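Local coordinates for Serine/threonine-protein kinase BRSK1 (PDB 5IRI) that phosphorylates serine and threonine residues of target proteins, probably including tau, and appears to be held in check by auto-inhibition through its C-terminal KA1-containing region, at residues Val71-Asp76 with Val100-Ile105; Leu39-Leu44 with Ala56-Ser61; Ser29-Ile34 with Val75-Ser80. All coordinates share one frame; numbering follows the deposited sequence.

Interaction 1 (Val71-Asp76 with Val100-Ile105); sequences VRFQVD and VTFTLI
The two central strands of the antiparallel KA1 sheet, 71-79 and 98-106, pair here, with F73 opposite L104 and V75 opposite F102 as non-hydrogen-bonded pairs, and Q74 opposite T103 and D76 opposite T101 as hydrogen-bonded ones. Q74 and T103 exchange two backbone bonds, Q74 N to T103 O and T103 N to Q74 O, each 2.8 Å. D76 and T101 repeat this at the next hydrogen-bonded pair, two residues on, and I105 N gives a single bond to R72 O (2.9 Å).

The strands present one apolar face and one polar face. On the first, F73 and F102 project from the sheet next to each other in the same direction, and F73 CE2 comes within 4.1 Å of F102 CD2 at the edge of the F102 ring. V75 is branched at CB and splits its contacts: CG2 lies 3.6 Å from F102 CD2, whereas CG1, anti to the backbone N (chi1 178°), meets V100 CG1. Further along, the L104 and V71 side chains cross at about a right angle, with L104 CD1 3.8 Å from V71 CG1. This is the face on which the KA1 fold packs both of its helices: F73 and F102 touch I119 of helix 109-124, and F73 and V75 touch F38 of helix 27-40, so broad or branched apolar residues suit it.

The other face carries Q74, D76, T101 and T103, which can remain partly exposed. There the Q74 amide donates from NE2 to the syn lone pair of D76 OD2 (3.0 Å), with the carboxylate oxygen close to the amide plane, while Q74 OE1 accepts from R55 NE of strand 53-58.

Interaction 2 (Leu39-Leu44 with Ala56-Ser61); sequences LSIPSL and AEYKAS
L44 and Y58 form an antiparallel non-hydrogen-bonded pair with CA atoms 4.3 Å apart, just where a type II turn from I41 to L44 leads the chain out of helix 27-40 into strand 44-50. One nearly straight bond ties the backbones together: K59 N donates to S43 O at 2.9 Å (176° at the hydrogen), approaching from 31° outside the carbonyl plane. A CA-H...O contact from L44 CA to E57 O (3.2 Å) lies beside it. P42 fits the second position of the turn because its ring already fixes a suitable phi, and S43 takes the third with a positive phi of 71°.

The side chains gather round the Y58 ring. S43 OG lies over one face, offset toward the rim and 3.9 Å from Y58 CE2. The I41 side chain crosses the tyrosine at about a right angle and sets CG2 at the ring edge, 4.2 Å from Y58 CD2. L44 forks between two neighbours on strand 53-58, its CD1 reaching Y58 CB and its CD2 reaching A56 CB, both at 4.3 Å. The small methyl of A56 suits a buried position that F73 and F38 also cover. R111 and V115 of helix 109-124 touch the tyrosine as well.

The start of edge strand 44-50 and the turn before it are thus joined to strand 53-58 by one directional bond together with apolar contacts of I41 and L44 that set no direction.

Interaction 3 (Ser29-Ile34 with Val75-Ser80); sequences SIKADI and VDISSS
I77 pushes its CD1 methyl from strand 71-79 against helix 27-40, where it overlaps I30, K31 and I34 together. This is helix-on-sheet packing within the KA1 fold: the helix segment runs nearly antiparallel to the strand, at 166°, with the two axes 10.5 Å apart at their closest, a gap filled by aliphatic side chains.

I34 meets I77 tip to tip, CD1 to CD1 at 3.8 Å. The side chain of I30, one turn earlier, runs alongside I77 with the reverse heading and brings its CG2 to 3.9 Å from I77 CD1. The bond from I34 N to I30 O keeps these two isoleucines on the same side of the helix. I34 spans the gap with its CG1-CD1 branch, whereas I30 uses the shorter CG2 methyl, so branching at CB serves it. I34 CD1 also touches V75 CG1 (3.9 Å), so the end of one isoleucine bears on two residues of the strand. L123 of helix 109-124 packs on both I30 and I34.

K31 stands at the margin of this apolar patch and contributes only its aliphatic stem. Its CG lies 3.9 Å from I77 CD1, while the chain bends at chi3 (70°) and its NZ donates to Q51 OE1.

The three contacts share one sheet. Interaction 1 supplies its middle, and interaction 2 is stitched to it through neighbouring strands: V71 O lies 2.7 Å from Y58 N, a probable hydrogen bond, and R72 NE forms a salt bridge with E57 OE2, also at 2.7 Å. Interaction 3 shares V75 and D76 with interaction 1, and V100 CG2 reaches to 4.0 Å from I30 CG2, so both central strands touch helix 27-40. That helix also links interactions 2 and 3, whose centres are about 19 Å apart on opposite sides of the chain's centre. Together they describe the frame of the KA1 domain, a sheet with helices packed on one face.

Interaction 1 (Val71-Asp76 with Val100-Ile105)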
loop_
_atom_site.group_PDB
_atom_site.type_symbol
_atom_site.label_atom_id
_atom_site.label_comp_id
_atom_site.label_asym_id
_atom_site.label_seq_id
_atom_site.Cartn_x
_atom_site.Cartn_y
_atom_site.Cartn_z
ATOM N N VAL A 71 5.245 -1.534 -11.018
ATOM C CA VAL A 71 4.480 -0.562 -10.252
ATOM C C VAL A 71 5.350 -0.099 -9.095
ATOM O O VAL A 71 5.812 -0.914 -8.292
ATOM C CB VAL A 71 3.162 -1.161 -9.749
ATOM C CG1 VAL A 71 2.351 -0.115 -9.008
ATOM C CG2 VAL A 71 2.376 -1.705 -10.904
ATOM N N ARG A 72 5.617 1.202 -9.042
ATOM C CA ARG A 72 6.247 1.834 -7.895
ATOM C C ARG A 72 5.197 2.685 -7.210
ATOM O O ARG A 72 4.522 3.488 -7.863
ATOM C CB ARG A 72 7.417 2.723 -8.304
ATOM C CG ARG A 72 8.494 2.059 -9.108
ATOM C CD ARG A 72 9.804 2.789 -8.888
ATOM N NE ARG A 72 10.923 2.032 -9.441
ATOM C CZ ARG A 72 11.371 2.167 -10.687
ATOM N NH1 ARG A 72 10.795 3.044 -11.502
ATOM N NH2 ARG A 72 12.390 1.430 -11.116
ATOM N N PHE A 73 5.052 2.518 -5.907
ATOM C CA PHE A 73 4.092 3.338 -5.193
ATOM C C PHE A 73 4.626 3.655 -3.810
ATOM O O PHE A 73 5.639 3.108 -3.358
ATOM C CB PHE A 73 2.722 2.664 -5.100
ATOM C CG PHE A 73 2.728 1.357 -4.350
ATOM C CD1 PHE A 73 3.159 0.192 -4.956
ATOM C CD2 PHE A 73 2.286 1.296 -3.037
ATOM C CE1 PHE A 73 3.157 -0.997 -4.266
ATOM C CE2 PHE A 73 2.284 0.097 -2.345
ATOM C CZ PHE A 73 2.718 -1.049 -2.965
ATOM N N GLN A 74 3.926 4.554 -3.144
ATOM C CA GLN A 74 4.303 5.013 -1.824
ATOM C C GLN A 74 3.145 4.761 -0.881
ATOM O O GLN A 74 1.985 4.835 -1.288
ATOM C CB GLN A 74 4.652 6.486 -1.852
ATOM C CG GLN A 74 5.021 7.055 -0.515
ATOM C CD GLN A 74 5.746 8.388 -0.629
ATOM O OE1 GLN A 74 6.587 8.596 -1.513
ATOM N NE2 GLN A 74 5.430 9.292 0.274
ATOM N N VAL A 75 3.467 4.452 0.369
ATOM C CA VAL A 75 2.487 4.225 1.421
ATOM C C VAL A 75 2.799 5.176 2.559
ATOM O O VAL A 75 3.924 5.184 3.063
ATOM C CB VAL A 75 2.518 2.773 1.923
ATOM C CG1 VAL A 75 1.527 2.586 3.057
ATOM C CG2 VAL A 75 2.249 1.799 0.790
ATOM N N ASP A 76 1.809 5.966 2.967
ATOM C CA ASP A 76 1.952 6.891 4.086
ATOM C C ASP A 76 0.854 6.642 5.101
ATOM O O ASP A 76 -0.315 6.486 4.731
ATOM C CB ASP A 76 1.882 8.337 3.619
ATOM C CG ASP A 76 2.884 8.641 2.541
ATOM O OD1 ASP A 76 2.610 8.258 1.375
ATOM O OD2 ASP A 76 3.940 9.241 2.865
ATOM N N VAL A 100 -4.250 5.448 5.826
ATOM C CA VAL A 100 -3.146 4.946 5.018
ATOM C C VAL A 100 -3.379 5.422 3.597
ATOM O O VAL A 100 -4.409 5.111 2.989
ATOM C CB VAL A 100 -3.032 3.411 5.076
ATOM C CG1 VAL A 100 -1.794 2.939 4.349
ATOM C CG2 VAL A 100 -2.991 2.924 6.508
ATOM N N THR A 101 -2.432 6.175 3.069
ATOM C CA THR A 101 -2.502 6.681 1.708
ATOM C C THR A 101 -1.597 5.834 0.814
ATOM O O THR A 101 -0.415 5.645 1.127
ATOM C CB THR A 101 -2.083 8.149 1.685
ATOM O OG1 THR A 101 -2.749 8.846 2.746
ATOM C CG2 THR A 101 -2.427 8.790 0.363
ATOM N N PHE A 102 -2.153 5.316 -0.278
ATOM C CA PHE A 102 -1.397 4.575 -1.286
ATOM C C PHE A 102 -1.291 5.462 -2.516
ATOM O O PHE A 102 -2.300 5.757 -3.162
ATOM C CB PHE A 102 -2.070 3.253 -1.648
ATOM C CG PHE A 102 -2.118 2.272 -0.536
ATOM C CD1 PHE A 102 -3.175 2.262 0.352
ATOM C CD2 PHE A 102 -1.119 1.338 -0.379
ATOM C CE1 PHE A 102 -3.236 1.351 1.395
ATOM C CE2 PHE A 102 -1.177 0.419 0.665
ATOM C CZ PHE A 102 -2.246 0.434 1.553
ATOM N N THR A 103 -0.082 5.868 -2.861
ATOM C CA THR A 103 0.128 6.848 -3.915
ATOM C C THR A 103 0.916 6.227 -5.051
ATOM O O THR A 103 2.028 5.729 -4.842
ATOM C CB THR A 103 0.879 8.057 -3.391
ATOM O OG1 THR A 103 0.314 8.462 -2.140
ATOM C CG2 THR A 103 0.781 9.172 -4.376
ATOM N N LEU A 104 0.354 6.275 -6.248
ATOM C CA LEU A 104 1.013 5.686 -7.401
ATOM C C LEU A 104 2.111 6.619 -7.888
ATOM O O LEU A 104 1.865 7.806 -8.110
ATOM C CB LEU A 104 -0.006 5.414 -8.500
ATOM C CG LEU A 104 0.500 4.795 -9.789
ATOM C CD1 LEU A 104 1.267 3.521 -9.508
ATOM C CD2 LEU A 104 -0.687 4.521 -10.675
ATOM N N ILE A 105 3.324 6.087 -8.014
ATOM C CA ILE A 105 4.465 6.817 -8.549
ATOM C C ILE A 105 4.652 6.525 -10.027
ATOM O O ILE A 105 4.835 7.437 -10.834
ATOM C CB ILE A 105 5.747 6.488 -7.743
ATOM C CG1 ILE A 105 5.614 6.960 -6.294
ATOM C CG2 ILE A 105 6.954 7.147 -8.343
ATOM C CD1 ILE A 105 6.813 6.623 -5.445
#

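Interaction 2 (Leu39-Leu44 with Ala56-Ser61)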
loop_
_atom_site.group_PDB
_atom_site.type_symbol
_atom_site.label_atom_id
_atom_site.label_comp_id
_atom_site.label_asym_id
_atom_site.label_seq_id
_atom_site.Cartn_x
_atom_site.Cartn_y
_atom_site.Cartn_z
ATOM N N LEU A 39 6.226 -8.199 2.437
ATOM C CA LEU A 39 6.978 -9.444 2.377
ATOM C C LEU A 39 6.198 -10.520 1.634
ATOM O O LEU A 39 6.705 -11.138 0.692
ATOM C CB LEU A 39 7.308 -9.897 3.794
ATOM C CG LEU A 39 8.616 -9.402 4.429
ATOM C CD1 LEU A 39 9.172 -8.130 3.801
ATOM C CD2 LEU A 39 8.419 -9.204 5.920
ATOM N N SER A 40 4.943 -10.723 2.024
ATOM C CA SER A 40 4.152 -11.818 1.487
ATOM C C SER A 40 3.949 -11.690 -0.018
ATOM O O SER A 40 3.890 -12.695 -0.732
ATOM C CB SER A 40 2.812 -11.863 2.203
ATOM O OG SER A 40 1.801 -11.387 1.334
ATOM N N ILE A 41 3.828 -10.475 -0.526
ATOM C CA ILE A 41 3.692 -10.355 -1.973
ATOM C C ILE A 41 5.037 -10.652 -2.598
ATOM O O ILE A 41 6.049 -9.997 -2.284
ATOM C CB ILE A 41 3.157 -8.982 -2.396
ATOM C CG1 ILE A 41 1.744 -8.778 -1.842
ATOM C CG2 ILE A 41 3.177 -8.895 -3.897
ATOM C CD1 ILE A 41 1.127 -7.443 -2.177
ATOM N N PRO A 42 5.120 -11.646 -3.470
ATOM C CA PRO A 42 6.378 -11.944 -4.146
ATOM C C PRO A 42 6.555 -11.019 -5.341
ATOM O O PRO A 42 5.580 -10.557 -5.944
ATOM C CB PRO A 42 6.217 -13.406 -4.572
ATOM C CG PRO A 42 4.716 -13.523 -4.852
ATOM C CD PRO A 42 4.012 -12.511 -3.935
ATOM N N SER A 43 7.818 -10.738 -5.657
ATOM C CA SER A 43 8.251 -9.725 -6.621
ATOM C C SER A 43 8.030 -8.313 -6.107
ATOM O O SER A 43 8.300 -7.352 -6.835
ATOM C CB SER A 43 7.565 -9.848 -7.995
ATOM O OG SER A 43 6.204 -9.445 -7.959
ATOM N N LEU A 44 7.526 -8.150 -4.895
ATOM C CA LEU A 44 7.380 -6.836 -4.296
ATOM C C LEU A 44 8.482 -6.664 -3.262
ATOM O O LEU A 44 8.585 -7.446 -2.306
ATOM C CB LEU A 44 5.996 -6.647 -3.675
ATOM C CG LEU A 44 5.746 -5.221 -3.166
ATOM C CD1 LEU A 44 4.325 -4.776 -3.440
ATOM C CD2 LEU A 44 6.058 -5.107 -1.686
ATOM N N ALA A 56 7.656 1.137 -2.428
ATOM C CA ALA A 56 7.477 -0.253 -2.802
ATOM C C ALA A 56 7.512 -0.367 -4.310
ATOM O O ALA A 56 6.953 0.482 -5.016
ATOM C CB ALA A 56 6.159 -0.805 -2.257
ATOM N N GLU A 57 8.176 -1.422 -4.787
ATOM C CA GLU A 57 8.225 -1.752 -6.203
ATOM C C GLU A 57 7.673 -3.149 -6.419
ATOM O O GLU A 57 8.124 -4.107 -5.784
ATOM C CB GLU A 57 9.638 -1.673 -6.750
ATOM C CG GLU A 57 9.677 -1.635 -8.251
ATOM C CD GLU A 57 11.084 -1.559 -8.793
ATOM O OE1 GLU A 57 11.916 -2.404 -8.386
ATOM O OE2 GLU A 57 11.355 -0.656 -9.620
ATOM N N TYR A 58 6.708 -3.257 -7.315
ATOM C CA TYR A 58 6.097 -4.523 -7.705
ATOM C C TYR A 58 6.638 -4.862 -9.089
ATOM O O TYR A 58 6.208 -4.283 -10.090
ATOM C CB TYR A 58 4.578 -4.396 -7.689
ATOM C CG TYR A 58 3.844 -5.593 -8.227
ATOM C CD1 TYR A 58 3.555 -5.692 -9.573
ATOM C CD2 TYR A 58 3.427 -6.620 -7.389
ATOM C CE1 TYR A 58 2.896 -6.779 -10.080
ATOM C CE2 TYR A 58 2.750 -7.721 -7.892
ATOM C CZ TYR A 58 2.483 -7.790 -9.247
ATOM O OH TYR A 58 1.810 -8.861 -9.792
ATOM N N LYS A 59 7.592 -5.793 -9.143
ATOM C CA LYS A 59 8.344 -6.029 -10.370
ATOM C C LYS A 59 7.591 -6.877 -11.393
ATOM O O LYS A 59 7.920 -6.818 -12.582
ATOM C CB LYS A 59 9.681 -6.698 -10.039
ATOM C CG LYS A 59 10.581 -5.909 -9.097
ATOM C CD LYS A 59 11.858 -6.665 -8.772
ATOM C CE LYS A 59 12.884 -5.783 -8.067
ATOM N NZ LYS A 59 14.214 -6.468 -7.936
ATOM N N ALA A 60 6.587 -7.650 -10.961
ATOM C CA ALA A 60 5.964 -8.655 -11.821
ATOM C C ALA A 60 5.238 -8.050 -13.023
ATOM O O ALA A 60 5.150 -8.700 -14.074
ATOM C CB ALA A 60 5.001 -9.504 -10.992
ATOM N N SER A 61 4.687 -6.838 -12.891
ATOM C CA SER A 61 3.979 -6.227 -14.012
ATOM C C SER A 61 4.933 -5.759 -15.096
ATOM O O SER A 61 4.490 -5.461 -16.210
ATOM C CB SER A 61 3.122 -5.051 -13.541
ATOM O OG SER A 61 3.894 -3.870 -13.404
#

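Interaction 3 (Ser29-Ile34 with Val75-Ser80)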
loop_
_atom_site.group_PDB
_atom_site.type_symbol
_atom_site.label_atom_id
_atom_site.label_comp_id
_atom_site.label_asym_id
_atom_site.label_seq_id
_atom_site.Cartn_x
_atom_site.Cartn_y
_atom_site.Cartn_z
ATOM N N SER A 29 0.502 -1.753 15.012
ATOM C CA SER A 29 -0.196 -2.829 14.313
ATOM C C SER A 29 -0.361 -2.534 12.835
ATOM O O SER A 29 -0.317 -3.452 12.013
ATOM C CB SER A 29 -1.568 -3.071 14.939
ATOM O OG SER A 29 -1.455 -3.423 16.306
ATOM N N ILE A 30 -0.579 -1.274 12.476
ATOM C CA ILE A 30 -0.689 -0.916 11.068
ATOM C C ILE A 30 0.648 -1.099 10.377
ATOM O O ILE A 30 0.719 -1.632 9.267
ATOM C CB ILE A 30 -1.200 0.527 10.918
ATOM C CG1 ILE A 30 -2.646 0.639 11.413
ATOM C CG2 ILE A 30 -1.076 0.990 9.466
ATOM C CD1 ILE A 30 -3.162 2.049 11.531
ATOM N N LYS A 31 1.726 -0.634 11.014
ATOM C CA LYS A 31 3.052 -0.812 10.448
ATOM C C LYS A 31 3.343 -2.289 10.269
ATOM O O LYS A 31 3.777 -2.721 9.196
ATOM C CB LYS A 31 4.105 -0.143 11.338
ATOM C CG LYS A 31 4.189 1.377 11.220
ATOM C CD LYS A 31 5.413 1.921 11.970
ATOM C CE LYS A 31 6.729 1.531 11.265
ATOM N NZ LYS A 31 7.955 2.086 11.926
ATOM N N ALA A 32 3.071 -3.091 11.298
ATOM C CA ALA A 32 3.306 -4.522 11.181
ATOM C C ALA A 32 2.549 -5.106 9.996
ATOM O O ALA A 32 3.154 -5.715 9.106
ATOM C CB ALA A 32 2.920 -5.226 12.473
ATOM N N ASP A 33 1.232 -4.876 9.943
ATOM C CA ASP A 33 0.396 -5.434 8.884
ATOM C C ASP A 33 0.900 -5.062 7.493
ATOM O O ASP A 33 0.932 -5.916 6.594
ATOM C CB ASP A 33 -1.045 -4.957 9.050
ATOM C CG ASP A 33 -1.808 -5.735 10.097
ATOM O OD1 ASP A 33 -1.469 -6.903 10.378
ATOM O OD2 ASP A 33 -2.780 -5.168 10.626
ATOM N N ILE A 34 1.267 -3.788 7.287
ATOM C CA ILE A 34 1.755 -3.361 5.973
ATOM C C ILE A 34 3.026 -4.113 5.602
ATOM O O ILE A 34 3.191 -4.573 4.466
ATOM C CB ILE A 34 1.998 -1.845 5.944
ATOM C CG1 ILE A 34 0.706 -1.079 6.135
ATOM C CG2 ILE A 34 2.576 -1.450 4.618
ATOM C CD1 ILE A 34 0.938 0.383 6.229
ATOM N N VAL A 75 3.467 4.452 0.369
ATOM C CA VAL A 75 2.487 4.225 1.421
ATOM C C VAL A 75 2.799 5.176 2.559
ATOM O O VAL A 75 3.924 5.184 3.063
ATOM C CB VAL A 75 2.518 2.773 1.923
ATOM C CG1 VAL A 75 1.527 2.586 3.057
ATOM C CG2 VAL A 75 2.249 1.799 0.790
ATOM N N ASP A 76 1.809 5.966 2.967
ATOM C CA ASP A 76 1.952 6.891 4.086
ATOM C C ASP A 76 0.854 6.642 5.101
ATOM O O ASP A 76 -0.315 6.486 4.731
ATOM C CB ASP A 76 1.882 8.337 3.619
ATOM C CG ASP A 76 2.884 8.641 2.541
ATOM O OD1 ASP A 76 2.610 8.258 1.375
ATOM O OD2 ASP A 76 3.940 9.241 2.865
ATOM N N ILE A 77 1.237 6.617 6.371
ATOM C CA ILE A 77 0.326 6.466 7.493
ATOM C C ILE A 77 0.234 7.804 8.195
ATOM O O ILE A 77 1.255 8.451 8.418
ATOM C CB ILE A 77 0.821 5.386 8.462
ATOM C CG1 ILE A 77 1.247 4.138 7.698
ATOM C CG2 ILE A 77 -0.255 5.063 9.475
ATOM C CD1 ILE A 77 2.042 3.207 8.530
ATOM N N SER A 78 -0.980 8.226 8.537
ATOM C CA SER A 78 -1.194 9.524 9.166
ATOM C C SER A 78 -2.247 9.400 10.251
ATOM O O SER A 78 -3.239 8.685 10.088
ATOM C CB SER A 78 -1.625 10.580 8.148
ATOM O OG SER A 78 -1.920 11.804 8.795
ATOM N N SER A 79 -2.023 10.104 11.352
ATOM C CA SER A 79 -2.962 10.165 12.459
ATOM C C SER A 79 -3.754 11.477 12.455
ATOM O O SER A 79 -3.463 12.435 11.724
ATOM C CB SER A 79 -2.220 9.996 13.787
ATOM O OG SER A 79 -3.020 10.425 14.873
ATOM N N SER A 80 -4.794 11.494 13.280
ATOM C CA SER A 80 -5.480 12.721 13.593
ATOM C C SER A 80 -4.829 13.337 14.823
ATOM O O SER A 80 -4.685 14.554 14.897
ATOM C CB SER A 80 -6.957 12.458 13.833
ATOM O OG SER A 80 -7.126 11.585 14.931
#